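Local structure of dihydropyrimidinase (Dictyostelium discoideum, 2FTW) at residues H191-D196 with L218-A223; E214-S219 with A293-P298. The protein catalyses the reversible hydrolytic ring opening of dihydropyrimidines, the second step of reductive pyrimidine degradation, using two zinc ions per subunit. All coordinates share one frame; numbering follows the deposited sequence.

From the N terminus, the chain first reaches 191-196, which leads from strand 188-190 into helix 195-207. Contact 1 closes the excursion that follows: the chain runs out along that helix, turns through helix 214-219 and comes back at 218-223 to pair Arg-220 with Glu-193. Contact 2 starts on the same short helix, so Leu-218 and Ser-219 belong to both, and it closes a much longer loop to 293-298. The two loops therefore cross rather than nest. Their centres lie about 11 Å apart, and they meet where Pro-298 CB lies 3.6 Å from Glu-193 OE2. Together they tie helix 214-219 and the residue after it to two loops beside the zinc site.

Contact 1 (H191-D196 with L218-A223); sequences HAENGD and LSRPEA
Arg-220 grips the carboxylate of Glu-193 side-on, with two nitrogens on two oxygens: NH1 lies 2.7 Å from OE1 and NE 3.2 Å from OE2. Both oxygens are met on the syn side, but the fit is twisted, the carboxylate and guanidinium planes standing 39° apart. Glu-193 reaches out with CG anti to its carbonyl carbon (chi1 -68°) and with CA, CB, CG and CD extended, while the arginine chain bends at chi2 and chi3 and crosses it at about a right angle, bringing the NE edge round to the acid. OE1 takes a second donor on its anti side. His-191 NE2 comes to 2.8 Å from OE1, almost straight at 177° and in the imidazole plane, and reaches the carboxylate from the opposite face to NH1.

The ring's other nitrogen, ND1, binds one of the two zinc ions, which His-247 also ligates, so Glu-193 is a second-shell carboxylate that fixes the rotation of a metal ligand. The pair flanks the binuclear zinc centre of the amidohydrolase (beta-alpha)8-barrel, with His-191 directly after strand 188-190. A water lies within hydrogen-bonding distance of both Glu-193 OE2, at 2.7 Å, and Arg-220 O, at 2.8 Å, close to the acid and the arginine's own backbone. Beyond the pair, the Arg-220 side chain packs on Val-198 and Gln-202 of helix 195-207.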
loop_
_atom_site.group_PDB
_atom_site.type_symbol
_atom_site.label_atom_id
_atom_site.label_comp_id
_atom_site.label_asym_id
_atom_site.label_seq_id
_atom_site.Cartn_x
_atom_site.Cartn_y
_atom_site.Cartn_z
ATOM N N HIS A 191 -23.878 -3.798 8.294
ATOM C CA HIS A 191 -23.819 -4.835 7.240
ATOM C C HIS A 191 -23.466 -4.101 5.952
ATOM O O HIS A 191 -24.322 -3.473 5.344
ATOM C CB HIS A 191 -25.134 -5.615 7.077
ATOM C CG HIS A 191 -25.126 -6.632 5.961
ATOM N ND1 HIS A 191 -25.592 -7.919 6.129
ATOM C CD2 HIS A 191 -24.730 -6.549 4.665
ATOM C CE1 HIS A 191 -25.470 -8.589 4.992
ATOM N NE2 HIS A 191 -24.943 -7.781 4.088
ATOM N N ALA A 192 -22.209 -4.222 5.529
ATOM C CA ALA A 192 -21.656 -3.365 4.463
ATOM C C ALA A 192 -21.490 -4.064 3.080
ATOM O O ALA A 192 -20.443 -4.632 2.778
ATOM C CB ALA A 192 -20.347 -2.792 4.930
ATOM N N GLU A 193 -22.554 -4.026 2.282
ATOM C CA GLU A 193 -22.528 -4.344 0.844
ATOM C C GLU A 193 -23.311 -3.267 0.120
ATOM O O GLU A 193 -24.285 -2.758 0.666
ATOM C CB GLU A 193 -23.202 -5.682 0.531
ATOM C CG GLU A 193 -22.509 -6.892 1.039
ATOM C CD GLU A 193 -23.286 -8.164 0.728
ATOM O OE1 GLU A 193 -24.308 -8.401 1.408
ATOM O OE2 GLU A 193 -22.867 -8.923 -0.180
ATOM N N ASN A 194 -22.892 -2.907 -1.098
ATOM C CA ASN A 194 -23.668 -1.963 -1.912
ATOM C C ASN A 194 -24.999 -2.594 -2.356
ATOM O O ASN A 194 -25.039 -3.394 -3.302
ATOM C CB ASN A 194 -22.857 -1.484 -3.125
ATOM C CG ASN A 194 -23.533 -0.322 -3.870
ATOM O OD1 ASN A 194 -24.661 -0.444 -4.352
ATOM N ND2 ASN A 194 -22.846 0.812 -3.942
ATOM N N GLY A 195 -26.082 -2.220 -1.678
ATOM C CA GLY A 195 -27.418 -2.800 -1.919
ATOM C C GLY A 195 -27.979 -2.641 -3.331
ATOM O O GLY A 195 -28.553 -3.580 -3.884
ATOM N N ASP A 196 -27.821 -1.458 -3.918
ATOM C CA ASP A 196 -28.267 -1.221 -5.297
ATOM C C ASP A 196 -27.584 -2.124 -6.311
ATOM O O ASP A 196 -28.213 -2.600 -7.253
ATOM C CB ASP A 196 -28.037 0.238 -5.711
ATOM C CG ASP A 196 -29.070 1.193 -5.117
ATOM O OD1 ASP A 196 -30.047 0.707 -4.506
ATOM O OD2 ASP A 196 -28.918 2.432 -5.299
ATOM N N LEU A 218 -21.673 -14.789 -7.671
ATOM C CA LEU A 218 -21.518 -14.017 -8.905
ATOM C C LEU A 218 -22.391 -12.756 -8.885
ATOM O O LEU A 218 -22.042 -11.749 -9.480
ATOM C CB LEU A 218 -21.844 -14.884 -10.132
ATOM C CG LEU A 218 -21.031 -16.175 -10.277
ATOM C CD1 LEU A 218 -21.607 -17.081 -11.376
ATOM C CD2 LEU A 218 -19.576 -15.889 -10.543
ATOM N N SER A 219 -23.528 -12.824 -8.194
ATOM C CA SER A 219 -24.407 -11.673 -8.058
ATOM C C SER A 219 -23.788 -10.566 -7.180
ATOM O O SER A 219 -24.222 -9.411 -7.251
ATOM C CB SER A 219 -25.778 -12.091 -7.503
ATOM O OG SER A 219 -25.758 -12.275 -6.091
ATOM N N ARG A 220 -22.782 -10.914 -6.373
ATOM C CA ARG A 220 -22.280 -10.011 -5.326
ATOM C C ARG A 220 -20.797 -10.168 -5.074
ATOM O O ARG A 220 -20.420 -10.483 -3.963
ATOM C CB ARG A 220 -22.941 -10.327 -3.974
ATOM C CG ARG A 220 -24.417 -10.353 -3.945
ATOM C CD ARG A 220 -24.923 -11.338 -2.913
ATOM N NE ARG A 220 -25.052 -10.732 -1.590
ATOM C CZ ARG A 220 -26.204 -10.534 -0.943
ATOM N NH1 ARG A 220 -26.189 -9.976 0.257
ATOM N NH2 ARG A 220 -27.373 -10.877 -1.475
ATOM N N PRO A 221 -19.944 -9.908 -6.069
ATOM C CA PRO A 221 -18.520 -10.084 -5.773
ATOM C C PRO A 221 -18.005 -9.123 -4.682
ATOM O O PRO A 221 -18.686 -8.152 -4.327
ATOM C CB PRO A 221 -17.855 -9.792 -7.117
ATOM C CG PRO A 221 -18.816 -8.952 -7.816
ATOM C CD PRO A 221 -20.159 -9.408 -7.427
ATOM N N GLU A 222 -16.789 -9.394 -4.203
ATOM C CA GLU A 222 -16.272 -8.768 -2.981
ATOM C C GLU A 222 -16.078 -7.254 -3.075
ATOM O O GLU A 222 -16.078 -6.583 -2.049
ATOM C CB GLU A 222 -14.977 -9.455 -2.506
ATOM C CG GLU A 222 -13.770 -9.359 -3.442
ATOM C CD GLU A 222 -12.486 -9.903 -2.810
ATOM O OE1 GLU A 222 -12.294 -11.147 -2.824
ATOM O OE2 GLU A 222 -11.666 -9.079 -2.314
ATOM N N ALA A 223 -15.929 -6.715 -4.288
ATOM C CA ALA A 223 -15.772 -5.250 -4.467
ATOM C C ALA A 223 -17.002 -4.431 -4.007
ATOM O O ALA A 223 -16.888 -3.224 -3.686
ATOM C CB ALA A 223 -15.430 -4.932 -5.921
HETATM O O HOH W 1 -20.730 -8.665 -1.839
#

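Contact 2 (E214-S219 with A293-P298); sequences EGHELS and AFVMGP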
loop_
_atom_site.group_PDB
_atom_site.type_symbol
_atom_site.label_atom_id
_atom_site.label_comp_id
_atom_site.label_asym_id
_atom_site.label_seq_id
_atom_site.Cartn_x
_atom_site.Cartn_y
_atom_site.Cartn_z
ATOM N N GLU A 214 -24.098 -20.865 -6.882
ATOM C CA GLU A 214 -22.969 -20.137 -7.470
ATOM C C GLU A 214 -23.373 -18.751 -8.001
ATOM O O GLU A 214 -22.546 -17.835 -8.031
ATOM C CB GLU A 214 -22.281 -20.959 -8.573
ATOM C CG GLU A 214 -23.029 -21.095 -9.900
ATOM C CD GLU A 214 -24.056 -22.207 -9.907
ATOM O OE1 GLU A 214 -24.403 -22.709 -8.812
ATOM O OE2 GLU A 214 -24.534 -22.566 -11.008
ATOM N N GLY A 215 -24.636 -18.630 -8.418
ATOM C CA GLY A 215 -25.240 -17.371 -8.794
ATOM C C GLY A 215 -25.213 -16.361 -7.675
ATOM O O GLY A 215 -25.106 -15.163 -7.919
ATOM N N HIS A 216 -25.308 -16.853 -6.445
ATOM C CA HIS A 216 -25.184 -16.020 -5.260
ATOM C C HIS A 216 -23.857 -15.231 -5.203
ATOM O O HIS A 216 -23.876 -14.010 -5.081
ATOM C CB HIS A 216 -25.374 -16.880 -4.003
ATOM C CG HIS A 216 -25.538 -16.091 -2.747
ATOM N ND1 HIS A 216 -26.657 -15.333 -2.485
ATOM C CD2 HIS A 216 -24.719 -15.937 -1.681
ATOM C CE1 HIS A 216 -26.523 -14.747 -1.307
ATOM N NE2 HIS A 216 -25.361 -15.103 -0.796
ATOM N N GLU A 217 -22.717 -15.915 -5.276
ATOM C CA GLU A 217 -21.419 -15.231 -5.290
ATOM C C GLU A 217 -21.282 -14.297 -6.500
ATOM O O GLU A 217 -20.832 -13.141 -6.371
ATOM C CB GLU A 217 -20.263 -16.240 -5.268
ATOM C CG GLU A 217 -18.860 -15.661 -5.583
ATOM C CD GLU A 217 -18.453 -14.489 -4.679
ATOM O OE1 GLU A 217 -18.837 -14.493 -3.502
ATOM O OE2 GLU A 217 -17.736 -13.569 -5.131
ATOM N N LEU A 218 -21.673 -14.789 -7.671
ATOM C CA LEU A 218 -21.518 -14.017 -8.905
ATOM C C LEU A 218 -22.391 -12.756 -8.885
ATOM O O LEU A 218 -22.042 -11.749 -9.480
ATOM C CB LEU A 218 -21.844 -14.884 -10.132
ATOM C CG LEU A 218 -21.031 -16.175 -10.277
ATOM C CD1 LEU A 218 -21.607 -17.081 -11.376
ATOM C CD2 LEU A 218 -19.576 -15.889 -10.543
ATOM N N SER A 219 -23.528 -12.824 -8.194
ATOM C CA SER A 219 -24.407 -11.673 -8.058
ATOM C C SER A 219 -23.788 -10.566 -7.180
ATOM O O SER A 219 -24.222 -9.411 -7.251
ATOM C CB SER A 219 -25.778 -12.091 -7.503
ATOM O OG SER A 219 -25.758 -12.275 -6.091
ATOM N N ALA A 293 -26.158 -25.081 0.974
ATOM C CA ALA A 293 -25.859 -25.073 2.408
ATOM C C ALA A 293 -24.795 -24.064 2.841
ATOM O O ALA A 293 -24.703 -23.734 4.024
ATOM C CB ALA A 293 -25.439 -26.445 2.850
ATOM N N PHE A 294 -23.977 -23.591 1.903
ATOM C CA PHE A 294 -22.914 -22.639 2.233
ATOM C C PHE A 294 -23.311 -21.202 1.922
ATOM O O PHE A 294 -22.504 -20.280 2.111
ATOM C CB PHE A 294 -21.630 -23.003 1.499
ATOM C CG PHE A 294 -20.889 -24.165 2.098
ATOM C CD1 PHE A 294 -21.383 -25.455 1.982
ATOM C CD2 PHE A 294 -19.671 -23.981 2.723
ATOM C CE1 PHE A 294 -20.690 -26.532 2.504
ATOM C CE2 PHE A 294 -18.978 -25.055 3.235
ATOM C CZ PHE A 294 -19.500 -26.336 3.129
ATOM N N VAL A 295 -24.548 -21.017 1.449
ATOM C CA VAL A 295 -25.055 -19.704 1.083
ATOM C C VAL A 295 -25.357 -18.862 2.332
ATOM O O VAL A 295 -26.083 -19.275 3.255
ATOM C CB VAL A 295 -26.310 -19.788 0.143
ATOM C CG1 VAL A 295 -26.945 -18.426 -0.066
ATOM C CG2 VAL A 295 -25.927 -20.389 -1.222
ATOM N N MET A 296 -24.756 -17.677 2.343
ATOM C CA MET A 296 -25.011 -16.662 3.349
ATOM C C MET A 296 -24.639 -15.322 2.715
ATOM O O MET A 296 -24.137 -15.292 1.592
ATOM C CB MET A 296 -24.169 -16.916 4.598
ATOM C CG MET A 296 -22.665 -16.854 4.392
ATOM S SD MET A 296 -21.772 -16.592 5.936
ATOM C CE MET A 296 -22.027 -14.839 6.236
ATOM N N GLY A 297 -24.861 -14.230 3.435
ATOM C CA GLY A 297 -24.574 -12.899 2.907
ATOM C C GLY A 297 -23.831 -12.046 3.915
ATOM O O GLY A 297 -24.255 -11.962 5.071
ATOM N N PRO A 298 -22.709 -11.426 3.497
ATOM C CA PRO A 298 -22.057 -11.608 2.200
ATOM C C PRO A 298 -21.600 -13.049 1.980
ATOM O O PRO A 298 -21.401 -13.783 2.948
ATOM C CB PRO A 298 -20.842 -10.671 2.259
ATOM C CG PRO A 298 -20.744 -10.206 3.677
ATOM C CD PRO A 298 -22.044 -10.408 4.326
#
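His-216 carries this contact from the helix side, its imidazole used both over a face and at an edge. Val-295 CG1 sits over the middle of one face, 3.6 Å from the ring centroid and almost straight above it, a CH-pi contact in which one methyl touches all five ring atoms almost evenly. At the edge, NE2 donates to Met-296 O at 2.7 Å with an N-H...O angle of 147°. The oxygen lies close to the imidazole plane, yet the nitrogen stands well above the carbonyl plane, 51° out of it, so the bond is short but does not follow a lone pair. The ring gets there because CG is anti to the backbone N (chi1 -168°), which sets it against the 293-298 loop; Val-295 likewise sets CG1 anti to its own N.

All the tight packing is gathered round this one ring. Even at His-216 and Val-295, where the backbones come nearest, the CA atoms are 7.3 Å apart, so side chain rather than backbone fills the gap. The Met-296 side chain starts away from the helix and packs on the zinc ligand Asp-325. The looser side is that of the partly exposed Leu-218, which packs on Arg-486 of the second subunit. His-216 also touches Asn-346, a probable substrate-binding residue. Helix 214-219 thus lies between helix 195-207, where Ser-219 packs on Gln-202 and Met-205, and the loop that follows helix 288-292.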